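Local coordinates for protein acetylxylan esterase / glucomannan deacetylase (Cellvibrio japonicus, PDB 2W9X) that removes acetyl groups from plant cell wall polysaccharides, deacetylating xylan and, with a large preference, glucomannan, at residues D329-G332 and P337-N340; N256-T261 and H266-A271; Y48-P53 and N75-I80; K186-D191 and T351-K356. One frame throughout, in Å; residues are numbered along the deposited sequence.

In the fold
Contact 3 comes first, in the N-terminal beta domain, where strand 47-50 of one antiparallel sheet meets strand 76-81 of the other. Contacts 1, 2 and 4 belong to the esterase domain built on a parallel five-stranded sheet. Contact 4 encloses contact 2 and then contact 1 along the chain. Contacts 1 and 4 sit near the two ends of helix 339-354, their centres about 22 Å apart, so this helix runs from the neighbourhood of the probable catalytic residues to the subunit interface. Contacts 3 and 4, centres about 24 Å apart, touch across the domains where R78 NH1 and K186 NZ, like charges, lie 3.6 Å apart. Contact 2 lies about 35 Å from contact 3 between centres.

Contact 1: D329-G332 and P337-N340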
loop_
_atom_site.group_PDB
_atom_site.type_symbol
_atom_site.label_atom_id
_atom_site.label_comp_id
_atom_site.label_asym_id
_atom_site.label_seq_id
_atom_site.Cartn_x
_atom_site.Cartn_y
_atom_site.Cartn_z
ATOM N N ASP B 329 12.830 17.565 -9.808
ATOM C CA ASP B 329 13.966 18.438 -10.144
ATOM C C ASP B 329 14.547 19.202 -8.953
ATOM O O ASP B 329 15.648 19.739 -9.056
ATOM C CB ASP B 329 13.671 19.385 -11.318
ATOM C CG ASP B 329 12.508 20.352 -11.055
ATOM O OD1 ASP B 329 12.241 20.793 -9.915
ATOM O OD2 ASP B 329 11.870 20.719 -12.049
ATOM N N TYR B 330 13.815 19.244 -7.838
ATOM C CA TYR B 330 14.272 19.955 -6.640
ATOM C C TYR B 330 14.866 21.359 -6.933
ATOM O O TYR B 330 15.884 21.741 -6.341
ATOM C CB TYR B 330 15.276 19.111 -5.838
ATOM C CG TYR B 330 14.722 17.798 -5.315
ATOM C CD1 TYR B 330 13.939 17.761 -4.152
ATOM C CD2 TYR B 330 14.993 16.590 -5.971
ATOM C CE1 TYR B 330 13.431 16.546 -3.637
ATOM C CE2 TYR B 330 14.483 15.367 -5.464
ATOM C CZ TYR B 330 13.699 15.365 -4.305
ATOM O OH TYR B 330 13.189 14.174 -3.789
ATOM N N SER B 331 14.200 22.138 -7.792
ATOM C CA SER B 331 14.708 23.466 -8.175
ATOM C C SER B 331 14.239 24.628 -7.280
ATOM O O SER B 331 14.585 25.770 -7.545
ATOM C CB SER B 331 14.406 23.762 -9.658
ATOM O OG SER B 331 13.026 24.029 -9.816
ATOM N N GLY B 332 13.479 24.329 -6.221
ATOM C CA GLY B 332 13.071 25.345 -5.244
ATOM C C GLY B 332 14.178 25.649 -4.255
ATOM O O GLY B 332 15.254 25.060 -4.344
ATOM N N PRO B 337 11.515 20.503 -3.409
ATOM C CA PRO B 337 10.586 20.359 -4.516
ATOM C C PRO B 337 10.135 21.721 -5.078
ATOM O O PRO B 337 9.801 22.641 -4.322
ATOM C CB PRO B 337 9.392 19.628 -3.880
ATOM C CG PRO B 337 10.028 18.771 -2.806
ATOM C CD PRO B 337 11.141 19.652 -2.259
ATOM N N SER B 338 10.124 21.823 -6.397
ATOM C CA SER B 338 9.575 22.975 -7.074
ATOM C C SER B 338 8.052 22.853 -7.161
ATOM O O SER B 338 7.489 21.797 -6.847
ATOM C CB SER B 338 10.173 23.084 -8.475
ATOM O OG SER B 338 9.854 21.920 -9.219
ATOM N N ALA B 339 7.407 23.930 -7.607
ATOM C CA ALA B 339 5.960 23.941 -7.857
ATOM C C ALA B 339 5.596 22.865 -8.881
ATOM O O ALA B 339 4.590 22.169 -8.727
ATOM C CB ALA B 339 5.493 25.321 -8.318
ATOM N N ASN B 340 6.452 22.705 -9.892
ATOM C CA ASN B 340 6.387 21.547 -10.785
ATOM C C ASN B 340 6.458 20.186 -10.109
ATOM O O ASN B 340 5.622 19.342 -10.370
ATOM C CB ASN B 340 7.421 21.623 -11.893
ATOM C CG ASN B 340 6.768 21.835 -13.213
ATOM O OD1 ASN B 340 6.739 22.960 -13.731
ATOM N ND2 ASN B 340 6.127 20.771 -13.734
#
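Two flat groups carry this contact: the ring of Y330, met obliquely by P337, and the carboxylate of D329, whose OD1 takes S338 OG on its syn side, 17° out of plane, and the backbone N of S331 from above the plane. The second bond makes an Asx turn from D329 to S331, in the loop that leads to helix 339-354, and S338 is the N-cap of that helix. The hydroxyl of S338 donates to D329 OD1 at 2.7 Å and caps a backbone N just past the segment, while D341 OD2 accepts from S338 N, a pairing consistent with a capping box. S338 OG sits between the backbone N and the carbonyl carbon, chi1 61°, which points it into the turn. The same D341 carboxylate takes the N of Y330 through OD2 and of D329 through OD1, tying both segments together.

P337 follows H336, thought to raise the nucleophilicity of S151, so the Y330-P337 packing lies beside the probable catalytic machinery. Y330 CD1 comes to 3.9 Å from P337 CD. R163 binds the carbonyl oxygens of D329 and Y330. Next to the D329-S338 bond, S331 OG lies 3.3 Å from S338 CB.

Contact 2: N256-T261 and H266-A271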
loop_
_atom_site.group_PDB
_atom_site.type_symbol
_atom_site.label_atom_id
_atom_site.label_comp_id
_atom_site.label_asym_id
_atom_site.label_seq_id
_atom_site.Cartn_x
_atom_site.Cartn_y
_atom_site.Cartn_z
ATOM N N ASN B 256 26.887 14.794 19.903
ATOM C CA ASN B 256 26.064 15.208 21.040
ATOM C C ASN B 256 24.595 14.749 21.007
ATOM O O ASN B 256 23.819 15.096 21.892
ATOM C CB ASN B 256 26.163 16.730 21.247
ATOM C CG ASN B 256 25.572 17.528 20.091
ATOM O OD1 ASN B 256 25.152 16.973 19.078
ATOM N ND2 ASN B 256 25.535 18.845 20.248
ATOM N N GLU B 257 24.227 13.960 20.002
ATOM C CA GLU B 257 22.846 13.497 19.821
ATOM C C GLU B 257 22.566 12.233 20.635
ATOM O O GLU B 257 23.492 11.495 20.976
ATOM C CB GLU B 257 22.571 13.250 18.346
ATOM C CG GLU B 257 22.707 14.503 17.477
ATOM C CD GLU B 257 22.116 14.328 16.084
ATOM O OE1 GLU B 257 22.868 14.431 15.093
ATOM O OE2 GLU B 257 20.893 14.106 15.974
ATOM N N ARG B 258 21.293 11.978 20.936
ATOM C CA ARG B 258 20.955 10.920 21.899
ATOM C C ARG B 258 21.093 9.511 21.318
ATOM O O ARG B 258 21.342 8.563 22.057
ATOM C CB ARG B 258 19.578 11.146 22.532
ATOM C CG ARG B 258 18.407 11.132 21.559
ATOM C CD ARG B 258 17.135 11.450 22.308
ATOM N NE ARG B 258 15.947 11.268 21.477
ATOM C CZ ARG B 258 15.173 10.180 21.488
ATOM N NH1 ARG B 258 14.096 10.129 20.702
ATOM N NH2 ARG B 258 15.456 9.154 22.302
ATOM N N TRP B 259 20.962 9.385 19.997
ATOM C CA TRP B 259 21.248 8.123 19.311
ATOM C C TRP B 259 22.745 8.033 19.069
ATOM O O TRP B 259 23.333 8.946 18.480
ATOM C CB TRP B 259 20.502 8.060 17.981
ATOM C CG TRP B 259 19.092 8.551 18.090
ATOM C CD1 TRP B 259 17.982 7.805 18.391
ATOM C CD2 TRP B 259 18.635 9.898 17.917
ATOM N NE1 TRP B 259 16.866 8.600 18.403
ATOM C CE2 TRP B 259 17.237 9.892 18.128
ATOM C CE3 TRP B 259 19.277 11.119 17.626
ATOM C CZ2 TRP B 259 16.462 11.052 18.047
ATOM C CZ3 TRP B 259 18.505 12.272 17.533
ATOM C CH2 TRP B 259 17.108 12.227 17.737
ATOM N N LYS B 260 23.354 6.941 19.528
ATOM C CA LYS B 260 24.805 6.762 19.438
ATOM C C LYS B 260 25.257 5.865 18.286
ATOM O O LYS B 260 26.455 5.770 17.995
ATOM C CB LYS B 260 25.364 6.239 20.773
ATOM C CG LYS B 260 25.110 7.163 21.951
ATOM C CD LYS B 260 25.628 8.571 21.666
ATOM C CE LYS B 260 25.345 9.523 22.813
ATOM N NZ LYS B 260 25.736 10.903 22.419
ATOM N N THR B 261 24.294 5.196 17.651
ATOM C CA THR B 261 24.531 4.398 16.457
ATOM C C THR B 261 23.384 4.659 15.500
ATOM O O THR B 261 22.283 5.040 15.924
ATOM C CB THR B 261 24.533 2.883 16.762
ATOM O OG1 THR B 261 23.260 2.513 17.299
ATOM C CG2 THR B 261 25.658 2.479 17.754
ATOM N N HIS B 266 17.380 4.176 13.619
ATOM C CA HIS B 266 16.397 3.349 12.894
ATOM C C HIS B 266 15.350 2.764 13.815
ATOM O O HIS B 266 14.151 2.859 13.536
ATOM C CB HIS B 266 17.054 2.184 12.131
ATOM C CG HIS B 266 17.998 2.614 11.048
ATOM N ND1 HIS B 266 19.015 1.804 10.590
ATOM C CD2 HIS B 266 18.085 3.766 10.339
ATOM C CE1 HIS B 266 19.693 2.443 9.651
ATOM N NE2 HIS B 266 19.142 3.630 9.473
ATOM N N ALA B 267 15.807 2.146 14.906
ATOM C CA ALA B 267 14.920 1.499 15.861
ATOM C C ALA B 267 13.931 2.511 16.462
ATOM O O ALA B 267 12.725 2.273 16.517
ATOM C CB ALA B 267 15.738 0.815 16.955
ATOM N N ASP B 268 14.457 3.656 16.882
ATOM C CA ASP B 268 13.653 4.686 17.531
ATOM C C ASP B 268 12.674 5.349 16.551
ATOM O O ASP B 268 11.520 5.606 16.910
ATOM C CB ASP B 268 14.579 5.721 18.179
ATOM C CG ASP B 268 13.849 6.675 19.109
ATOM O OD1 ASP B 268 12.910 6.242 19.806
ATOM O OD2 ASP B 268 14.238 7.860 19.167
ATOM N N TYR B 269 13.127 5.597 15.316
ATOM C CA TYR B 269 12.275 6.098 14.250
ATOM C C TYR B 269 11.127 5.125 13.992
ATOM O O TYR B 269 9.969 5.538 13.912
ATOM C CB TYR B 269 13.090 6.309 12.954
ATOM C CG TYR B 269 12.281 6.687 11.716
ATOM C CD1 TYR B 269 12.069 8.030 11.376
ATOM C CD2 TYR B 269 11.762 5.706 10.859
ATOM C CE1 TYR B 269 11.343 8.387 10.222
ATOM C CE2 TYR B 269 11.044 6.054 9.724
ATOM C CZ TYR B 269 10.842 7.393 9.411
ATOM O OH TYR B 269 10.123 7.717 8.305
ATOM N N VAL B 270 11.443 3.842 13.846
ATOM C CA VAL B 270 10.411 2.867 13.479
ATOM C C VAL B 270 9.341 2.765 14.589
ATOM O O VAL B 270 8.136 2.817 14.293
ATOM C CB VAL B 270 10.987 1.465 13.060
ATOM C CG1 VAL B 270 9.878 0.426 12.949
ATOM C CG2 VAL B 270 11.743 1.545 11.730
ATOM N N ALA B 271 9.784 2.656 15.849
ATOM C CA ALA B 271 8.877 2.490 16.991
ATOM C C ALA B 271 7.911 3.671 17.123
ATOM O O ALA B 271 6.721 3.485 17.326
ATOM C CB ALA B 271 9.664 2.289 18.298
HETATM O O HOH W 1 11.900 7.870 21.733
#
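The loop 256-261 runs into helix 262-283 and stays well clear of its second turn, W259 CA and D268 CA being the nearest pair at 8.5 Å, so side chains, with one water, bridge the gap. The bridge converges on one oxygen, D268 OD2. W259 brings its indole edge to it: NE1 donates to OD2 at 2.8 Å, almost straight at 171°, with the oxygen close to the ring plane. The bond arrives on the anti side of the carboxylate, a little out of its plane. R258 supplies the charge, its NH1 forming a salt bridge to the same OD2 at 2.7 Å; the guanidinium and carboxylate planes stand nearly perpendicular, 86° apart, so this is a single-oxygen contact and not a two-pronged one.

The arginine reaches D268 by lying over the indole. Its CG rests 3.7 Å above one face of W259, and from CG to NE the chain is extended, which carries the guanidinium along the ring until W259 NE1 lies over the centre of the guanidinium face. On D268, CG stands anti to the backbone N (chi1 -169°), directing the carboxylate toward the loop. The other oxygen, OD1, accepts a hydrogen bond from water 1 at 2.7 Å, and that water also accepts a weak bond from R258 NH1.

Further back, E257 is paired with R204. An N-cap threonine, T261, thus starts helix 262-283 of the GDSL-type (SGNH hydrolase) domain, with an Arg-Trp pair on the preceding loop sharing one aspartate oxygen of the second turn.

Contact 3: Y48-P53 and N75-I80; sequences YTYSWP and NIFRLI
Y50 and F77 reach for each other across the N-terminal domain, a beta-sandwich consistent with its galactose-binding-domain-like family: Y50 from strand 47-50 of the five-stranded antiparallel sheet, F77 from strand 76-81 of the second antiparallel sheet. The tyrosine leads with its hydroxyl: Y50 OH lies at the edge of the phenylalanine ring, near its plane, 3.2 Å from F77 CZ. F77 CZ in turn lies obliquely to the Y50 ring, 4.1 Å from Y50 CZ, so the rings do not stack face to face. The Y50 ring is sent across by its first torsion, CG lying between the backbone N and the carbonyl carbon (chi1 41°).

The polar end of Y50 is satisfied by a hydrogen bond to D72 OD2. D72 also accepts from the backbone N of N75 through its other oxygen, so one carboxylate links the tyrosine to segment 75-80. The N75 side chain runs antiparallel to that of Y50, amide and ring planes 38° apart. F70 and L111 pack on F77, and F124 on Y50, in a buried, mostly aromatic patch between the two sheets, with the Y50-D72 hydrogen bond inside it. Next to CZ, F77 CE1 lies 3.7 Å from Y50 OH.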
loop_
_atom_site.group_PDB
_atom_site.type_symbol
_atom_site.label_atom_id
_atom_site.label_comp_id
_atom_site.label_asym_id
_atom_site.label_seq_id
_atom_site.Cartn_x
_atom_site.Cartn_y
_atom_site.Cartn_z
ATOM N N TYR B 48 -10.236 34.278 14.579
ATOM C CA TYR B 48 -9.690 33.013 14.146
ATOM C C TYR B 48 -8.173 33.167 14.146
ATOM O O TYR B 48 -7.623 33.945 13.367
ATOM C CB TYR B 48 -10.223 32.669 12.747
ATOM C CG TYR B 48 -11.725 32.822 12.619
ATOM C CD1 TYR B 48 -12.593 31.791 13.001
ATOM C CD2 TYR B 48 -12.286 34.006 12.143
ATOM C CE1 TYR B 48 -13.989 31.940 12.896
ATOM C CE2 TYR B 48 -13.673 34.162 12.041
ATOM C CZ TYR B 48 -14.515 33.123 12.408
ATOM O OH TYR B 48 -15.887 33.288 12.309
ATOM N N THR B 49 -7.518 32.475 15.076
ATOM C CA THR B 49 -6.046 32.462 15.188
ATOM C C THR B 49 -5.485 31.143 14.629
ATOM O O THR B 49 -6.014 30.071 14.915
ATOM C CB THR B 49 -5.591 32.715 16.664
ATOM O OG1 THR B 49 -6.189 33.921 17.140
ATOM C CG2 THR B 49 -4.077 32.855 16.789
ATOM N N TYR B 50 -4.428 31.231 13.817
ATOM C CA TYR B 50 -3.853 30.061 13.122
ATOM C C TYR B 50 -2.324 30.138 13.022
ATOM O O TYR B 50 -1.750 31.218 13.104
ATOM C CB TYR B 50 -4.457 29.938 11.713
ATOM C CG TYR B 50 -4.588 31.281 11.061
ATOM C CD1 TYR B 50 -5.756 32.051 11.228
ATOM C CD2 TYR B 50 -3.519 31.827 10.340
ATOM C CE1 TYR B 50 -5.860 33.320 10.654
ATOM C CE2 TYR B 50 -3.610 33.082 9.769
ATOM C CZ TYR B 50 -4.779 33.825 9.932
ATOM O OH TYR B 50 -4.860 35.065 9.363
ATOM N N SER B 51 -1.666 28.991 12.833
ATOM C CA SER B 51 -0.208 28.968 12.595
ATOM C C SER B 51 0.266 27.841 11.672
ATOM O O SER B 51 1.293 27.981 10.987
ATOM C CB SER B 51 0.574 28.932 13.907
ATOM O OG SER B 51 0.178 27.817 14.673
ATOM N N TRP B 52 -0.473 26.727 11.649
ATOM C CA TRP B 52 -0.163 25.624 10.739
ATOM C C TRP B 52 -0.355 26.110 9.287
ATOM O O TRP B 52 -1.130 27.041 9.042
ATOM C CB TRP B 52 -1.030 24.395 11.032
ATOM C CG TRP B 52 -0.693 23.660 12.311
ATOM C CD1 TRP B 52 -1.360 23.749 13.490
ATOM C CD2 TRP B 52 0.385 22.722 12.531
ATOM N NE1 TRP B 52 -0.774 22.936 14.438
ATOM C CE2 TRP B 52 0.298 22.295 13.879
ATOM C CE3 TRP B 52 1.415 22.212 11.728
ATOM C CZ2 TRP B 52 1.196 21.369 14.445
ATOM C CZ3 TRP B 52 2.316 21.284 12.293
ATOM C CH2 TRP B 52 2.191 20.871 13.642
ATOM N N PRO B 53 0.371 25.505 8.324
ATOM C CA PRO B 53 0.279 26.041 6.956
ATOM C C PRO B 53 -1.104 25.873 6.295
ATOM O O PRO B 53 -1.915 25.061 6.752
ATOM C CB PRO B 53 1.336 25.243 6.172
ATOM C CG PRO B 53 2.011 24.317 7.130
ATOM C CD PRO B 53 1.282 24.351 8.445
ATOM N N ASN B 75 1.690 36.704 7.512
ATOM C CA ASN B 75 1.434 35.884 6.329
ATOM C C ASN B 75 1.218 36.646 5.030
ATOM O O ASN B 75 0.794 37.798 5.033
ATOM C CB ASN B 75 0.211 35.001 6.576
ATOM C CG ASN B 75 0.456 33.966 7.633
ATOM O OD1 ASN B 75 -0.093 34.046 8.747
ATOM N ND2 ASN B 75 1.300 32.996 7.315
ATOM N N ILE B 76 1.516 35.976 3.921
ATOM C CA ILE B 76 0.989 36.360 2.619
ATOM C C ILE B 76 -0.233 35.470 2.388
ATOM O O ILE B 76 -0.223 34.286 2.750
ATOM C CB ILE B 76 2.021 36.171 1.465
ATOM C CG1 ILE B 76 3.379 36.797 1.818
ATOM C CG2 ILE B 76 1.479 36.753 0.150
ATOM C CD1 ILE B 76 4.507 36.526 0.778
ATOM N N PHE B 77 -1.280 36.054 1.801
ATOM C CA PHE B 77 -2.516 35.348 1.494
ATOM C C PHE B 77 -2.813 35.514 0.027
ATOM O O PHE B 77 -2.362 36.467 -0.600
ATOM C CB PHE B 77 -3.718 35.976 2.236
ATOM C CG PHE B 77 -3.652 35.878 3.727
ATOM C CD1 PHE B 77 -4.257 34.812 4.393
ATOM C CD2 PHE B 77 -3.015 36.865 4.472
ATOM C CE1 PHE B 77 -4.211 34.720 5.786
ATOM C CE2 PHE B 77 -2.970 36.788 5.860
ATOM C CZ PHE B 77 -3.568 35.716 6.519
ATOM N N ARG B 78 -3.613 34.603 -0.514
ATOM C CA ARG B 78 -4.340 34.924 -1.727
ATOM C C ARG B 78 -5.855 34.888 -1.503
ATOM O O ARG B 78 -6.368 34.127 -0.659
ATOM C CB ARG B 78 -3.877 34.086 -2.932
ATOM C CG ARG B 78 -4.251 32.628 -2.888
ATOM C CD ARG B 78 -3.526 31.824 -3.963
ATOM N NE ARG B 78 -4.062 30.460 -3.979
ATOM C CZ ARG B 78 -3.669 29.488 -4.790
ATOM N NH1 ARG B 78 -4.258 28.304 -4.705
ATOM N NH2 ARG B 78 -2.700 29.692 -5.674
ATOM N N LEU B 79 -6.550 35.753 -2.238
ATOM C CA LEU B 79 -7.999 35.864 -2.167
ATOM C C LEU B 79 -8.612 35.446 -3.494
ATOM O O LEU B 79 -8.268 35.983 -4.540
ATOM C CB LEU B 79 -8.406 37.296 -1.801
ATOM C CG LEU B 79 -9.886 37.670 -1.669
ATOM C CD1 LEU B 79 -10.513 36.946 -0.499
ATOM C CD2 LEU B 79 -10.017 39.174 -1.470
ATOM N N ILE B 80 -9.526 34.482 -3.439
ATOM C CA ILE B 80 -10.147 33.955 -4.644
ATOM C C ILE B 80 -11.645 34.277 -4.658
ATOM O O ILE B 80 -12.422 33.701 -3.887
ATOM C CB ILE B 80 -9.891 32.435 -4.791
ATOM C CG1 ILE B 80 -8.386 32.135 -4.694
ATOM C CG2 ILE B 80 -10.489 31.908 -6.092
ATOM C CD1 ILE B 80 -8.034 30.652 -4.511
#

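Contact 4: K186-D191 and T351-K356; sequences KAFDAD and THLQQK
F188 gives up the most surface here, with L353 and Q354 supplying the other side. The phenyl ring follows the end of helix 180-187 and reaches over to the last turn of helix 339-354. Its CZ touches L353 CB at 3.6 Å, and CE2 lies 4.1 Å from L353 CD1, so the leucine meets the far end of the ring with its beta carbon and one methyl. Q354 lays its CG 3.9 Å from F188 CE1. Both approaches are oblique to the ring. Beyond CG the glutamine chain is extended, chi2 174°, carrying its amide past the phenyl with the planes 80° apart; its methylene, not its polar end, does the touching.

I350 of the same helix and W360 pack on F188, while L353 reaches I145 and I290 of the parallel sheet. Just after F188 the chain turns in a Schellman motif at D189.

K186, D189, D191 and H352 bond to residues elsewhere in the chain, and Q354 O to K357 of the second subunit. Between these two segments the contact rests on carbon-carbon packing, so it depends on the fit of the F188 ring against L353 and the Q354 methylene and not on any directed bond.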
loop_
_atom_site.group_PDB
_atom_site.type_symbol
_atom_site.label_atom_id
_atom_site.label_comp_id
_atom_site.label_asym_id
_atom_site.label_seq_id
_atom_site.Cartn_x
_atom_site.Cartn_y
_atom_site.Cartn_z
ATOM N N LYS B 186 -8.032 19.420 -3.703
ATOM C CA LYS B 186 -8.886 20.158 -4.646
ATOM C C LYS B 186 -9.389 19.315 -5.822
ATOM O O LYS B 186 -10.508 19.538 -6.315
ATOM C CB LYS B 186 -8.191 21.442 -5.102
ATOM C CG LYS B 186 -8.205 22.517 -3.995
ATOM C CD LYS B 186 -7.437 23.764 -4.391
ATOM C CE LYS B 186 -7.595 24.842 -3.340
ATOM N NZ LYS B 186 -6.849 26.083 -3.726
ATOM N N ALA B 187 -8.591 18.326 -6.240
ATOM C CA ALA B 187 -9.005 17.398 -7.305
ATOM C C ALA B 187 -10.185 16.521 -6.872
ATOM O O ALA B 187 -10.926 16.008 -7.713
ATOM C CB ALA B 187 -7.829 16.531 -7.772
ATOM N N PHE B 188 -10.365 16.361 -5.562
ATOM C CA PHE B 188 -11.458 15.550 -5.031
ATOM C C PHE B 188 -12.533 16.396 -4.332
ATOM O O PHE B 188 -13.481 15.845 -3.776
ATOM C CB PHE B 188 -10.915 14.479 -4.071
ATOM C CG PHE B 188 -10.040 13.449 -4.734
ATOM C CD1 PHE B 188 -10.604 12.384 -5.440
ATOM C CD2 PHE B 188 -8.645 13.530 -4.644
ATOM C CE1 PHE B 188 -9.792 11.416 -6.070
ATOM C CE2 PHE B 188 -7.821 12.569 -5.267
ATOM C CZ PHE B 188 -8.394 11.507 -5.978
ATOM N N ASP B 189 -12.379 17.722 -4.372
ATOM C CA ASP B 189 -13.210 18.656 -3.607
ATOM C C ASP B 189 -13.345 18.253 -2.135
ATOM O O ASP B 189 -14.448 18.191 -1.586
ATOM C CB ASP B 189 -14.590 18.856 -4.263
ATOM C CG ASP B 189 -15.376 19.994 -3.638
ATOM O OD1 ASP B 189 -14.749 20.969 -3.154
ATOM O OD2 ASP B 189 -16.627 19.906 -3.625
ATOM N N ALA B 190 -12.202 17.984 -1.509
ATOM C CA ALA B 190 -12.164 17.631 -0.089
ATOM C C ALA B 190 -11.645 18.786 0.729
ATOM O O ALA B 190 -10.829 19.574 0.266
ATOM C CB ALA B 190 -11.279 16.408 0.133
ATOM N N ASP B 191 -12.128 18.896 1.958
ATOM C CA ASP B 191 -11.505 19.814 2.892
ATOM C C ASP B 191 -10.153 19.260 3.318
ATOM O O ASP B 191 -9.924 18.046 3.261
ATOM C CB ASP B 191 -12.425 20.084 4.087
ATOM C CG ASP B 191 -13.506 21.082 3.755
ATOM O OD1 ASP B 191 -13.183 22.199 3.281
ATOM O OD2 ASP B 191 -14.684 20.737 3.950
ATOM N N THR B 351 -4.029 9.979 -8.797
ATOM C CA THR B 351 -4.157 8.701 -9.490
ATOM C C THR B 351 -4.268 7.528 -8.514
ATOM O O THR B 351 -5.080 6.621 -8.713
ATOM C CB THR B 351 -2.957 8.480 -10.452
ATOM O OG1 THR B 351 -2.808 9.638 -11.286
ATOM C CG2 THR B 351 -3.153 7.250 -11.333
ATOM N N HIS B 352 -3.439 7.547 -7.469
ATOM C CA HIS B 352 -3.470 6.520 -6.430
ATOM C C HIS B 352 -4.856 6.492 -5.786
ATOM O O HIS B 352 -5.466 5.436 -5.681
ATOM C CB HIS B 352 -2.390 6.788 -5.373
ATOM C CG HIS B 352 -2.300 5.729 -4.320
ATOM N ND1 HIS B 352 -1.550 4.583 -4.479
ATOM C CD2 HIS B 352 -2.872 5.636 -3.098
ATOM C CE1 HIS B 352 -1.664 3.829 -3.402
ATOM N NE2 HIS B 352 -2.461 4.445 -2.547
ATOM N N LEU B 353 -5.347 7.660 -5.375
ATOM C CA LEU B 353 -6.620 7.745 -4.649
ATOM C C LEU B 353 -7.839 7.428 -5.534
ATOM O O LEU B 353 -8.842 6.917 -5.039
ATOM C CB LEU B 353 -6.758 9.089 -3.945
ATOM C CG LEU B 353 -5.767 9.225 -2.790
ATOM C CD1 LEU B 353 -5.752 10.636 -2.243
ATOM C CD2 LEU B 353 -6.092 8.215 -1.692
ATOM N N GLN B 354 -7.715 7.698 -6.834
ATOM C CA GLN B 354 -8.742 7.387 -7.821
ATOM C C GLN B 354 -8.964 5.892 -7.988
ATOM O O GLN B 354 -10.047 5.477 -8.372
ATOM C CB GLN B 354 -8.391 8.002 -9.189
ATOM C CG GLN B 354 -8.775 9.483 -9.316
ATOM C CD GLN B 354 -8.296 10.135 -10.622
ATOM O OE1 GLN B 354 -7.526 9.548 -11.394
ATOM N NE2 GLN B 354 -8.739 11.363 -10.855
ATOM N N GLN B 355 -7.945 5.085 -7.709
ATOM C CA GLN B 355 -8.038 3.651 -7.942
ATOM C C GLN B 355 -8.610 2.900 -6.741
ATOM O O GLN B 355 -8.768 1.688 -6.794
ATOM C CB GLN B 355 -6.678 3.054 -8.361
ATOM C CG GLN B 355 -6.110 3.555 -9.722
ATOM C CD GLN B 355 -7.151 3.610 -10.846
ATOM O OE1 GLN B 355 -7.663 4.682 -11.176
ATOM N NE2 GLN B 355 -7.463 2.453 -11.438
ATOM N N LYS B 356 -8.938 3.629 -5.679
ATOM C CA LYS B 356 -9.341 3.021 -4.411
ATOM C C LYS B 356 -10.847 3.148 -4.199
ATOM O O LYS B 356 -11.340 4.204 -3.799
ATOM C CB LYS B 356 -8.560 3.637 -3.233
ATOM C CG LYS B 356 -7.040 3.365 -3.264
ATOM C CD LYS B 356 -6.338 3.783 -1.964
ATOM C CE LYS B 356 -6.593 2.798 -0.790
ATOM N NZ LYS B 356 -6.065 1.415 -0.994
#